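PDB 2R3B: YjeF-related protein from Enterococcus faecalis, which probably catalyses the ADP-dependent dehydration of the S-form of hydrated NADH and NADPH, repairing these damaged cofactors. Local coordinates for residues S63-I68 with I281-P286; I115-G120 with Q129-V134; L144-S149 with E165-T170; G239-F244 with A256-L261. All coordinates share one frame; numbering follows the deposited sequence. Where two conformers were deposited one is given.

Contact 1: S63-I68 with I281-P286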
loop_
_atom_site.group_PDB
_atom_site.type_symbol
_atom_site.label_atom_id
_atom_site.label_comp_id
_atom_site.label_asym_id
_atom_site.label_seq_id
_atom_site.Cartn_x
_atom_site.Cartn_y
_atom_site.Cartn_z
ATOM N N SER B 63 12.717 -8.216 -4.524
ATOM C CA SER B 63 12.930 -9.195 -5.564
ATOM C C SER B 63 11.649 -9.686 -6.199
ATOM O O SER B 63 11.602 -9.923 -7.413
ATOM C CB SER B 63 13.660 -10.413 -5.009
ATOM O OG SER B 63 14.914 -10.060 -4.502
ATOM N N THR B 64 10.626 -9.897 -5.370
ATOM C CA THR B 64 9.318 -10.362 -5.864
ATOM C C THR B 64 8.707 -9.360 -6.817
ATOM O O THR B 64 8.248 -9.739 -7.886
ATOM C CB THR B 64 8.395 -10.646 -4.670
ATOM O OG1 THR B 64 9.041 -11.628 -3.839
ATOM C CG2 THR B 64 7.001 -11.132 -5.140
ATOM N N GLU B 65 8.709 -8.086 -6.465
ATOM C CA GLU B 65 8.128 -7.061 -7.335
ATOM C C GLU B 65 8.864 -7.037 -8.700
ATOM O O GLU B 65 8.248 -6.887 -9.757
ATOM C CB GLU B 65 8.180 -5.687 -6.641
ATOM C CG GLU B 65 7.454 -4.592 -7.432
ATOM C CD GLU B 65 7.012 -3.391 -6.600
ATOM O OE1 GLU B 65 7.635 -3.158 -5.530
ATOM O OE2 GLU B 65 6.041 -2.692 -7.043
ATOM N N ALA B 66 10.189 -7.168 -8.659
ATOM C CA ALA B 66 11.026 -7.188 -9.875
ATOM C C ALA B 66 10.652 -8.391 -10.741
ATOM O O ALA B 66 10.476 -8.282 -11.963
ATOM C CB ALA B 66 12.537 -7.260 -9.477
ATOM N N CYS B 67 10.520 -9.546 -10.113
ATOM C CA CYS B 67 10.213 -10.780 -10.855
ATOM C C CYS B 67 8.848 -10.740 -11.559
ATOM O O CYS B 67 8.741 -11.016 -12.763
ATOM C CB CYS B 67 10.315 -11.974 -9.902
ATOM S SG CYS B 67 10.187 -13.588 -10.680
ATOM N N ILE B 68 7.818 -10.335 -10.820
ATOM C CA ILE B 68 6.474 -10.196 -11.376
ATOM C C ILE B 68 6.473 -9.199 -12.504
ATOM O O ILE B 68 6.005 -9.494 -13.607
ATOM C CB ILE B 68 5.492 -9.735 -10.302
ATOM C CG1 ILE B 68 5.352 -10.846 -9.249
ATOM C CG2 ILE B 68 4.124 -9.377 -10.917
ATOM C CD1 ILE B 68 4.701 -10.349 -8.012
ATOM N N ILE B 281 12.572 0.922 -10.330
ATOM C CA ILE B 281 13.127 0.183 -11.441
ATOM C C ILE B 281 12.169 -0.940 -11.787
ATOM O O ILE B 281 11.793 -1.116 -12.935
ATOM C CB ILE B 281 14.521 -0.381 -11.150
ATOM C CG1 ILE B 281 15.523 0.781 -10.939
ATOM C CG2 ILE B 281 14.981 -1.338 -12.290
ATOM C CD1 ILE B 281 16.909 0.328 -10.393
ATOM N N SER B 282 11.736 -1.687 -10.788
ATOM C CA SER B 282 10.777 -2.781 -11.052
ATOM C C SER B 282 9.493 -2.298 -11.747
ATOM O O SER B 282 8.980 -2.943 -12.685
ATOM C CB SER B 282 10.454 -3.496 -9.729
ATOM O OG SER B 282 11.671 -4.081 -9.214
ATOM N N GLN B 283 8.932 -1.189 -11.268
ATOM C CA GLN B 283 7.645 -0.701 -11.779
ATOM C C GLN B 283 7.763 -0.242 -13.233
ATOM O O GLN B 283 6.806 -0.270 -13.969
ATOM C CB GLN B 283 7.116 0.401 -10.858
ATOM C CG GLN B 283 6.629 -0.177 -9.524
ATOM C CD GLN B 283 6.629 0.797 -8.343
ATOM O OE1 GLN B 283 6.979 1.999 -8.459
ATOM N NE2 GLN B 283 6.276 0.256 -7.158
ATOM N N ALA B 284 8.970 0.128 -13.641
ATOM C CA ALA B 284 9.259 0.548 -15.030
ATOM C C ALA B 284 9.476 -0.596 -16.003
ATOM O O ALA B 284 9.490 -0.380 -17.233
ATOM C CB ALA B 284 10.448 1.465 -15.063
ATOM N N LEU B 285 9.622 -1.830 -15.503
ATOM C CA LEU B 285 9.944 -2.947 -16.389
ATOM C C LEU B 285 8.970 -3.160 -17.543
ATOM O O LEU B 285 9.422 -3.315 -18.684
ATOM C CB LEU B 285 10.123 -4.237 -15.617
ATOM C CG LEU B 285 11.424 -4.280 -14.811
ATOM C CD1 LEU B 285 11.333 -5.407 -13.771
ATOM C CD2 LEU B 285 12.716 -4.383 -15.710
ATOM N N PRO B 286 7.660 -3.201 -17.272
ATOM C CA PRO B 286 6.747 -3.477 -18.396
ATOM C C PRO B 286 6.823 -2.493 -19.576
ATOM O O PRO B 286 6.779 -2.927 -20.730
ATOM C CB PRO B 286 5.372 -3.470 -17.736
ATOM C CG PRO B 286 5.665 -3.846 -16.268
ATOM C CD PRO B 286 6.953 -3.145 -15.979
#

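Contact 2: I115-G120 with Q129-V134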
loop_
_atom_site.group_PDB
_atom_site.type_symbol
_atom_site.label_atom_id
_atom_site.label_comp_id
_atom_site.label_asym_id
_atom_site.label_seq_id
_atom_site.Cartn_x
_atom_site.Cartn_y
_atom_site.Cartn_z
ATOM N N ILE B 115 15.050 -20.907 -9.538
ATOM C CA ILE B 115 15.125 -20.690 -8.113
ATOM C C ILE B 115 16.122 -19.568 -7.843
ATOM O O ILE B 115 17.275 -19.653 -8.270
ATOM C CB ILE B 115 15.669 -21.953 -7.411
ATOM C CG1 ILE B 115 14.784 -23.174 -7.737
ATOM C CG2 ILE B 115 15.856 -21.720 -5.901
ATOM C CD1 ILE B 115 15.517 -24.467 -7.447
ATOM N N LEU B 116 15.685 -18.550 -7.097
ATOM C CA LEU B 116 16.552 -17.521 -6.555
ATOM C C LEU B 116 16.586 -17.712 -5.056
ATOM O O LEU B 116 15.523 -17.760 -4.388
ATOM C CB LEU B 116 16.013 -16.120 -6.880
ATOM C CG LEU B 116 16.637 -14.955 -6.110
ATOM C CD1 LEU B 116 18.140 -14.805 -6.478
ATOM C CD2 LEU B 116 15.896 -13.644 -6.342
ATOM N N ILE B 117 17.792 -17.850 -4.520
ATOM C CA ILE B 117 17.974 -17.928 -3.085
ATOM C C ILE B 117 18.972 -16.879 -2.597
ATOM O O ILE B 117 20.075 -16.724 -3.158
ATOM C CB ILE B 117 18.376 -19.358 -2.623
ATOM C CG1 ILE B 117 18.398 -19.432 -1.071
ATOM C CG2 ILE B 117 19.700 -19.798 -3.293
ATOM C CD1 ILE B 117 18.309 -20.869 -0.522
ATOM N N GLY B 118 18.558 -16.109 -1.590
ATOM C CA GLY B 118 19.500 -15.249 -0.885
ATOM C C GLY B 118 19.106 -13.854 -0.442
ATOM O O GLY B 118 19.637 -13.392 0.577
ATOM N N PRO B 119 18.231 -13.145 -1.198
ATOM C CA PRO B 119 17.849 -11.789 -0.748
ATOM C C PRO B 119 17.263 -11.752 0.666
ATOM O O PRO B 119 16.278 -12.397 0.937
ATOM C CB PRO B 119 16.798 -11.350 -1.777
ATOM C CG PRO B 119 17.082 -12.154 -2.984
ATOM C CD PRO B 119 17.572 -13.488 -2.480
ATOM N N GLY B 120 17.911 -11.027 1.566
ATOM C CA GLY B 120 17.477 -10.944 2.951
ATOM C C GLY B 120 17.489 -12.272 3.703
ATOM O O GLY B 120 16.822 -12.416 4.734
ATOM N N GLN B 129 19.966 -24.211 6.851
ATOM C CA GLN B 129 19.195 -25.395 6.532
ATOM C C GLN B 129 18.477 -25.290 5.212
ATOM O O GLN B 129 18.512 -26.217 4.418
ATOM C CB GLN B 129 18.143 -25.677 7.624
ATOM C CG GLN B 129 17.268 -26.879 7.308
ATOM C CD GLN B 129 16.465 -27.359 8.526
ATOM O OE1 GLN B 129 15.916 -26.554 9.264
ATOM N NE2 GLN B 129 16.412 -28.668 8.731
ATOM N N ILE B 130 17.791 -24.169 4.985
ATOM C CA ILE B 130 17.070 -23.968 3.723
ATOM C C ILE B 130 18.024 -24.025 2.516
ATOM O O ILE B 130 17.728 -24.675 1.499
ATOM C CB ILE B 130 16.296 -22.626 3.703
ATOM C CG1 ILE B 130 15.260 -22.539 4.837
ATOM C CG2 ILE B 130 15.523 -22.490 2.366
ATOM C CD1 ILE B 130 13.989 -23.370 4.581
ATOM N N LEU B 131 19.172 -23.369 2.624
ATOM C CA LEU B 131 20.179 -23.450 1.536
ATOM C C LEU B 131 20.601 -24.902 1.264
ATOM O O LEU B 131 20.635 -25.341 0.125
ATOM C CB LEU B 131 21.419 -22.610 1.864
ATOM C CG LEU B 131 22.549 -22.646 0.830
ATOM C CD1 LEU B 131 22.059 -22.138 -0.506
ATOM C CD2 LEU B 131 23.744 -21.829 1.304
ATOM N N LYS B 132 20.920 -25.654 2.310
ATOM C CA LYS B 132 21.281 -27.062 2.096
ATOM C C LYS B 132 20.160 -27.849 1.424
ATOM O O LYS B 132 20.437 -28.654 0.557
ATOM C CB LYS B 132 21.573 -27.762 3.406
ATOM C CG LYS B 132 22.795 -27.316 4.119
ATOM C CD LYS B 132 22.988 -28.226 5.325
ATOM C CE LYS B 132 23.707 -27.594 6.454
ATOM N NZ LYS B 132 23.620 -28.577 7.594
HETATM N N MSE B 133 18.910 -27.650 1.869
HETATM C CA MSE B 133 17.779 -28.366 1.274
HETATM C C MSE B 133 17.698 -28.035 -0.196
HETATM O O MSE B 133 17.543 -28.915 -1.022
HETATM C CB MSE B 133 16.458 -28.039 1.995
HETATM C CG MSE B 133 16.387 -28.585 3.406
HETATM SE SE MSE B 133 14.765 -28.046 4.336
HETATM C CE MSE B 133 13.565 -28.665 3.133
ATOM N N VAL B 134 17.840 -26.756 -0.531
ATOM C CA VAL B 134 17.736 -26.338 -1.922
ATOM C C VAL B 134 18.857 -26.857 -2.779
ATOM O O VAL B 134 18.647 -27.306 -3.901
ATOM C CB VAL B 134 17.679 -24.787 -2.033
ATOM C CG1 VAL B 134 17.945 -24.316 -3.476
ATOM C CG2 VAL B 134 16.347 -24.295 -1.503
#

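Contact 3: L144-S149 with E165-T170. With EDO (1,2-ethanediol), chain P; EDO (1,2-ethanediol), chain O.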
loop_
_atom_site.group_PDB
_atom_site.type_symbol
_atom_site.label_atom_id
_atom_site.label_comp_id
_atom_site.label_asym_id
_atom_site.label_seq_id
_atom_site.Cartn_x
_atom_site.Cartn_y
_atom_site.Cartn_z
ATOM N N LEU B 144 19.496 -21.902 -10.960
ATOM C CA LEU B 144 19.627 -21.632 -9.545
ATOM C C LEU B 144 20.498 -20.393 -9.387
ATOM O O LEU B 144 21.693 -20.445 -9.706
ATOM C CB LEU B 144 20.274 -22.820 -8.822
ATOM C CG LEU B 144 20.638 -22.650 -7.348
ATOM C CD1 LEU B 144 19.411 -22.230 -6.525
ATOM C CD2 LEU B 144 21.246 -23.921 -6.748
ATOM N N ILE B 145 19.925 -19.301 -8.881
ATOM C CA ILE B 145 20.652 -18.044 -8.665
ATOM C C ILE B 145 20.943 -17.932 -7.179
ATOM O O ILE B 145 20.035 -18.006 -6.358
ATOM C CB ILE B 145 19.840 -16.844 -9.124
ATOM C CG1 ILE B 145 19.366 -17.045 -10.567
ATOM C CG2 ILE B 145 20.660 -15.534 -8.924
ATOM C CD1 ILE B 145 18.122 -16.216 -10.886
ATOM N N ILE B 146 22.218 -17.810 -6.834
ATOM C CA ILE B 146 22.677 -17.756 -5.439
ATOM C C ILE B 146 23.209 -16.349 -5.230
ATOM O O ILE B 146 24.174 -15.945 -5.861
ATOM C CB ILE B 146 23.768 -18.799 -5.183
ATOM C CG1 ILE B 146 23.221 -20.202 -5.493
ATOM C CG2 ILE B 146 24.296 -18.729 -3.718
ATOM C CD1 ILE B 146 24.261 -21.340 -5.345
ATOM N N ASP B 147 22.569 -15.626 -4.322
ATOM C CA ASP B 147 22.722 -14.188 -4.169
ATOM C C ASP B 147 22.993 -13.865 -2.706
ATOM O O ASP B 147 22.616 -14.616 -1.810
ATOM C CB ASP B 147 21.418 -13.528 -4.630
ATOM C CG ASP B 147 21.431 -12.021 -4.515
ATOM O OD1 ASP B 147 22.331 -11.380 -5.109
ATOM O OD2 ASP B 147 20.532 -11.467 -3.826
ATOM N N GLY B 148 23.661 -12.751 -2.449
ATOM C CA GLY B 148 23.724 -12.185 -1.088
ATOM C C GLY B 148 24.335 -13.116 -0.063
ATOM O O GLY B 148 25.311 -13.810 -0.340
ATOM N N SER B 149 23.670 -13.228 1.077
ATOM C CA SER B 149 24.135 -14.105 2.140
ATOM C C SER B 149 24.153 -15.584 1.791
ATOM O O SER B 149 24.861 -16.349 2.453
ATOM C CB SER B 149 23.291 -13.872 3.418
ATOM O OG SER B 149 21.981 -14.403 3.290
ATOM N N GLU B 165 26.456 -25.833 -14.188
ATOM C CA GLU B 165 26.272 -25.116 -15.435
ATOM C C GLU B 165 25.046 -24.195 -15.431
ATOM O O GLU B 165 25.044 -23.168 -16.129
ATOM C CB GLU B 165 26.176 -26.085 -16.619
ATOM C CG GLU B 165 24.996 -27.022 -16.619
ATOM C CD GLU B 165 25.164 -28.362 -15.835
ATOM O OE1 GLU B 165 26.081 -28.556 -14.991
ATOM O OE2 GLU B 165 24.313 -29.248 -16.070
ATOM N N LYS B 166 24.014 -24.535 -14.657
ATOM C CA LYS B 166 22.880 -23.604 -14.528
ATOM C C LYS B 166 22.827 -22.892 -13.176
ATOM O O LYS B 166 21.783 -22.360 -12.801
ATOM C CB LYS B 166 21.544 -24.265 -14.856
ATOM C CG LYS B 166 21.293 -24.438 -16.384
ATOM C CD LYS B 166 19.889 -24.949 -16.609
ATOM C CE LYS B 166 19.483 -24.923 -18.016
ATOM N NZ LYS B 166 20.467 -25.705 -18.812
ATOM N N VAL B 167 23.951 -22.837 -12.473
ATOM C CA VAL B 167 24.044 -21.997 -11.274
ATOM C C VAL B 167 24.594 -20.636 -11.673
ATOM O O VAL B 167 25.534 -20.538 -12.519
ATOM C CB VAL B 167 24.908 -22.632 -10.191
ATOM C CG1 VAL B 167 24.956 -21.734 -8.924
ATOM C CG2 VAL B 167 24.371 -24.042 -9.858
ATOM N N VAL B 168 23.975 -19.595 -11.111
ATOM C CA VAL B 168 24.367 -18.185 -11.355
ATOM C C VAL B 168 24.659 -17.598 -9.972
ATOM O O VAL B 168 23.773 -17.537 -9.121
ATOM C CB VAL B 168 23.268 -17.379 -12.037
ATOM C CG1 VAL B 168 23.726 -15.924 -12.324
ATOM C CG2 VAL B 168 22.760 -18.084 -13.301
ATOM N N PHE B 169 25.896 -17.180 -9.724
ATOM C CA PHE B 169 26.228 -16.427 -8.501
ATOM C C PHE B 169 26.208 -14.945 -8.807
ATOM O O PHE B 169 26.696 -14.515 -9.861
ATOM C CB PHE B 169 27.612 -16.766 -7.960
ATOM C CG PHE B 169 27.760 -18.165 -7.467
ATOM C CD1 PHE B 169 28.157 -19.173 -8.328
ATOM C CD2 PHE B 169 27.517 -18.479 -6.146
ATOM C CE1 PHE B 169 28.324 -20.469 -7.876
ATOM C CE2 PHE B 169 27.693 -19.760 -5.686
ATOM C CZ PHE B 169 28.091 -20.771 -6.551
ATOM N N THR B 170 25.651 -14.150 -7.900
ATOM C CA THR B 170 25.627 -12.701 -8.095
ATOM C C THR B 170 26.344 -11.895 -6.990
ATOM O O THR B 170 25.707 -11.090 -6.303
ATOM C CB THR B 170 24.178 -12.236 -8.205
ATOM O OG1 THR B 170 23.472 -12.650 -7.032
ATOM C CG2 THR B 170 23.483 -12.869 -9.424
HETATM C C1 EDO P . 23.773 -23.552 -18.955
HETATM O O1 EDO P . 22.824 -24.197 -19.818
HETATM C C2 EDO P . 24.688 -22.617 -19.735
HETATM O O2 EDO P . 23.953 -21.813 -20.674
HETATM C C1 EDO O . 28.394 -21.868 -16.768
HETATM O O1 EDO O . 27.453 -22.559 -17.591
HETATM C C2 EDO O . 28.766 -20.553 -17.432
HETATM O O2 EDO O . 28.655 -20.752 -18.859
HETATM O O HOH W 1 24.941 -10.526 -3.740
#

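Contact 4: G239-F244 with A256-L261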
loop_
_atom_site.group_PDB
_atom_site.type_symbol
_atom_site.label_atom_id
_atom_site.label_comp_id
_atom_site.label_asym_id
_atom_site.label_seq_id
_atom_site.Cartn_x
_atom_site.Cartn_y
_atom_site.Cartn_z
ATOM N N GLY B 239 15.884 -10.375 -8.835
ATOM C CA GLY B 239 14.553 -10.687 -9.294
ATOM C C GLY B 239 14.337 -10.569 -10.791
ATOM O O GLY B 239 13.608 -11.361 -11.384
ATOM N N ILE B 240 14.942 -9.557 -11.386
ATOM C CA ILE B 240 14.950 -9.389 -12.843
ATOM C C ILE B 240 15.666 -10.545 -13.523
ATOM O O ILE B 240 15.168 -11.072 -14.543
ATOM C CB ILE B 240 15.594 -8.061 -13.280
ATOM C CG1 ILE B 240 14.832 -6.868 -12.708
ATOM C CG2 ILE B 240 15.541 -7.962 -14.822
ATOM C CD1 ILE B 240 15.475 -5.472 -12.879
ATOM N N ILE B 241 16.821 -10.942 -12.985
ATOM C CA ILE B 241 17.559 -12.076 -13.554
ATOM C C ILE B 241 16.666 -13.312 -13.526
ATOM O O ILE B 241 16.494 -14.029 -14.528
ATOM C CB ILE B 241 18.913 -12.328 -12.843
ATOM C CG1 ILE B 241 19.880 -11.157 -13.125
ATOM C CG2 ILE B 241 19.517 -13.730 -13.283
ATOM C CD1 ILE B 241 21.170 -11.155 -12.206
ATOM N N ALA B 242 16.049 -13.551 -12.385
ATOM C CA ALA B 242 15.169 -14.728 -12.251
ATOM C C ALA B 242 14.005 -14.715 -13.255
ATOM O O ALA B 242 13.712 -15.716 -13.900
ATOM C CB ALA B 242 14.670 -14.832 -10.769
ATOM N N GLY B 243 13.316 -13.578 -13.383
ATOM C CA GLY B 243 12.220 -13.417 -14.343
ATOM C C GLY B 243 12.670 -13.569 -15.796
ATOM O O GLY B 243 11.948 -14.117 -16.618
ATOM N N PHE B 244 13.873 -13.077 -16.115
ATOM C CA PHE B 244 14.403 -13.245 -17.449
ATOM C C PHE B 244 14.684 -14.706 -17.765
ATOM O O PHE B 244 14.295 -15.195 -18.829
ATOM C CB PHE B 244 15.650 -12.388 -17.671
ATOM C CG PHE B 244 15.349 -11.031 -18.233
ATOM C CD1 PHE B 244 14.352 -10.240 -17.654
ATOM C CD2 PHE B 244 16.076 -10.517 -19.290
ATOM C CE1 PHE B 244 14.048 -8.976 -18.178
ATOM C CE2 PHE B 244 15.780 -9.239 -19.813
ATOM C CZ PHE B 244 14.781 -8.469 -19.250
ATOM N N ALA B 256 22.859 -11.327 -19.138
ATOM C CA ALA B 256 23.387 -10.042 -19.519
ATOM C C ALA B 256 22.298 -9.016 -19.840
ATOM O O ALA B 256 22.422 -7.835 -19.519
ATOM C CB ALA B 256 24.349 -10.209 -20.716
ATOM N N GLY B 257 21.228 -9.452 -20.499
ATOM C CA GLY B 257 20.092 -8.576 -20.801
ATOM C C GLY B 257 19.419 -8.014 -19.546
ATOM O O GLY B 257 19.057 -6.833 -19.496
ATOM N N ALA B 258 19.195 -8.882 -18.571
ATOM C CA ALA B 258 18.693 -8.499 -17.254
ATOM C C ALA B 258 19.573 -7.446 -16.573
ATOM O O ALA B 258 19.087 -6.423 -16.070
ATOM C CB ALA B 258 18.541 -9.787 -16.348
ATOM N N VAL B 259 20.873 -7.714 -16.526
ATOM C CA VAL B 259 21.831 -6.794 -15.904
ATOM C C VAL B 259 21.820 -5.452 -16.622
ATOM O O VAL B 259 21.815 -4.393 -15.989
ATOM C CB VAL B 259 23.246 -7.432 -15.928
ATOM C CG1 VAL B 259 24.380 -6.403 -15.562
ATOM C CG2 VAL B 259 23.278 -8.644 -15.019
ATOM N N TYR B 260 21.793 -5.474 -17.956
ATOM C CA TYR B 260 21.765 -4.241 -18.718
ATOM C C TYR B 260 20.491 -3.431 -18.498
ATOM O O TYR B 260 20.531 -2.204 -18.335
ATOM C CB TYR B 260 21.924 -4.530 -20.236
ATOM C CG TYR B 260 22.062 -3.235 -21.017
ATOM C CD1 TYR B 260 23.269 -2.503 -20.989
ATOM C CD2 TYR B 260 20.992 -2.692 -21.698
ATOM C CE1 TYR B 260 23.384 -1.291 -21.664
ATOM C CE2 TYR B 260 21.112 -1.473 -22.373
ATOM C CZ TYR B 260 22.304 -0.793 -22.350
ATOM O OH TYR B 260 22.394 0.410 -23.033
ATOM N N LEU B 261 19.345 -4.096 -18.544
ATOM C CA LEU B 261 18.074 -3.400 -18.384
ATOM C C LEU B 261 17.984 -2.766 -17.014
ATOM O O LEU B 261 17.548 -1.629 -16.895
ATOM C CB LEU B 261 16.891 -4.376 -18.545
ATOM C CG LEU B 261 15.493 -3.766 -18.520
ATOM C CD1 LEU B 261 15.378 -2.654 -19.552
ATOM C CD2 LEU B 261 14.418 -4.887 -18.690
#

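Contact 1: S63-I68 with I281-P286
Glu65 reaches from helix 57-70 to Ser282 and Gln283 on helix 278-292. Its CG stands anti to the backbone N (chi1 -174°) and the chain stays extended, which carries the carboxylate out across the groove between the two helices. Followed outward, CB stands 4.4 Å from Ser282 CB, and CG comes closer to that atom, at 3.9 Å. At the tip, Glu65 OE2 accepts a hydrogen bond from Gln283 NE2 at 3.0 Å, with a nearly straight N-H...O angle of 163°. The donor keeps OE2 close to its own amide plane but arrives from above the carboxylate, whose plane is turned 68° from the amide. The other oxygen, OE1, forms a salt bridge with Arg90, so both carboxylate oxygens are engaged and rotation is probably restricted.

One step deeper, Ala66 and Ser282 have CA atoms 4.6 Å apart. Ser282 OG rests 3.2 Å from Ala66 CA and also touches Ala66 CB; it is near Ala66 N too, but at an angle too poor for a bond. Beyond it, Leu285 CD1 packs 3.5 Å from Ala66 O. Where Ala66 faces Ser282 the segments run nearly parallel, their axes 8.3 Å apart. Two helices distant in sequence thus pack side by side in the ribokinase-like fold, the Ala66 side chain about 7 Å from that of Asp235, a predicted (6S)-NADPHX-binding residue. Helix 233-247 packs against this pair: Thr236 touches both Ala66 and Ser282, while Ile240 touches Ala66 and Leu285. Strand 74-78 borders helix 57-70 through Thr64, Cys67 and Ile68.

Contact 2: I115-G120 with Q129-V134
Ile115 and Ile117 of strand 114-117 pack against Ile130, Leu131 and Val134 of helix 125-137, the first strand and the helix of a beta-alpha-beta unit completed by strand 143-147. The two segments run roughly antiparallel, 153° between their directions, with axes 10.7 Å apart, as expected for a helix laid over a sheet.

The cross-contact interactions are apolar. Most pass through one methyl, Ile117 CD1, which enters among three helix residues. It lies 3.8 Å from Leu131 CA and 4.0 Å from Leu131 CD1, the Leu131 side chain standing roughly perpendicular to that of Ile117. The same CD1 is 4.1 Å from Val134 CG2 and 4.3 Å from Ile130 CG2. CG1 of Ile117 is anti to the backbone N (chi1 -173°), and the extended chain beyond it takes CD1 to the helix. Ile50 of strand 46-50 touches Ile115, Ile130 and Val134, extending the same apolar layer across the sheet.

The backbones are held by hydrogen bonds of their own. Ile115 and Ile117 bond to strand 143-147, and Leu116 to strand 46-50, whereas Val134 N bonds to Ile130 O within the helix.

Two residues earlier in the strand, Ile115 lies alongside Val134, the side chains pointing opposite ways, with Ile115 CG2 4.1 Å from Val134 CG1.

Contact 3: L144-S149 with E165-T170
Asp147 and Thr170 meet through a short hydrogen bond, Thr170 OG1 donating to Asp147 OD1 at 2.6 Å. The hydroxyl approaches the anti side of the carboxylate, 18° out of its plane. Asp147 reaches it with CG anti to the backbone N (chi1 180°), and Thr170 turns OG1 between its backbone N and carbonyl carbon (chi1 57°).

Behind this pair the main chains are joined by four hydrogen bonds. Leu144 N bonds to Lys166 O and Val168 N to Leu144 O; Ile146 N then meets Val168 O at 2.8 Å, and Thr170 N meets Ile146 O at 3.1 Å. The alternation is that of parallel strands, here 143-147 and 167-170, the two strands of a right-handed beta-alpha-beta crossover through helix 149-156 in the central sheet of the ribokinase-like fold.

Side chains pack on both faces of the sheet. With Leu144 and Val167 on one, Ile146 CD1 touches Val167 CG1 at 3.7 Å and Phe169 CE2 at 3.8 Å. On the other, Ile145 CG2 lies 3.9 Å from Thr170 CG2, and Ile241 of helix 233-247 backs both residues. Farther out, a water bridges Gly148 N and Thr170 O, and the side chains of Asp147 and Asp235, a predicted (6S)-NADPHX-binding residue, are about 4 Å apart at their nearest atoms.

Contact 4: G239-F244 with A256-L261
Two successive helices of the ribokinase-like core, 233-247 and 252-269, pack against each other here, around the methyl of Ala258. The short segments cross at 140°, with axes 8.6 Å apart, and Ile241 and Ala258 have the nearest CA atoms, 5.3 Å from each other.

Ala258 CB points into the opposite helix and meets three of its residues. It lies 3.7 Å from both CA and CG1 of Ile241, and Ile240 CG2 closes in at 3.8 Å. Phe244 supplies the third contact: the same methyl stands over the face of its ring, 4.2 Å from the centroid and 26° off the normal, which meets the geometry of a CH-pi interaction. The ring also meets backbone, with Phe244 CD2 3.6 Å from Ala258 N and CE2 3.8 Å from Gly257 C. At the far end of the ring, Leu261 CD2 touches Phe244 CZ at 3.6 Å, the leucine side chain set nearly square to that of the phenylalanine. A chi1 of -91°, displaced from the usual staggered value, sets the ring in this position. Ile241 CD1 makes a longer contact with Val259.

Helix 278-292 lies against the pair, with Leu285 on Leu261, and Met289 on Phe244 and Leu261. Helix 25-31 adds Val31 against Phe244 and Leu28 against Leu261. From the sheet, Ile145 of strand 143-147 touches Ala242.

Contacts 2 and 3 share the central sheet: strands 114-117 and 143-147 are neighbours in it, and the two contact centres are 10 Å apart. Contacts 1 and 4, also 10 Å apart, are helix-helix contacts joined through helix 278-292. Contact 4 reaches the sheet through strand 143-147, which belongs to contact 3, while Ser63 of contact 1 touches Pro119 of contact 2. Along the chain, contacts 2, 3 and 4 follow one another, and contact 1 spans them all, bringing 63-68 beside 281-286. Early and late helices thus pack together near the predicted substrate-binding residue Asp235, on helix 233-247.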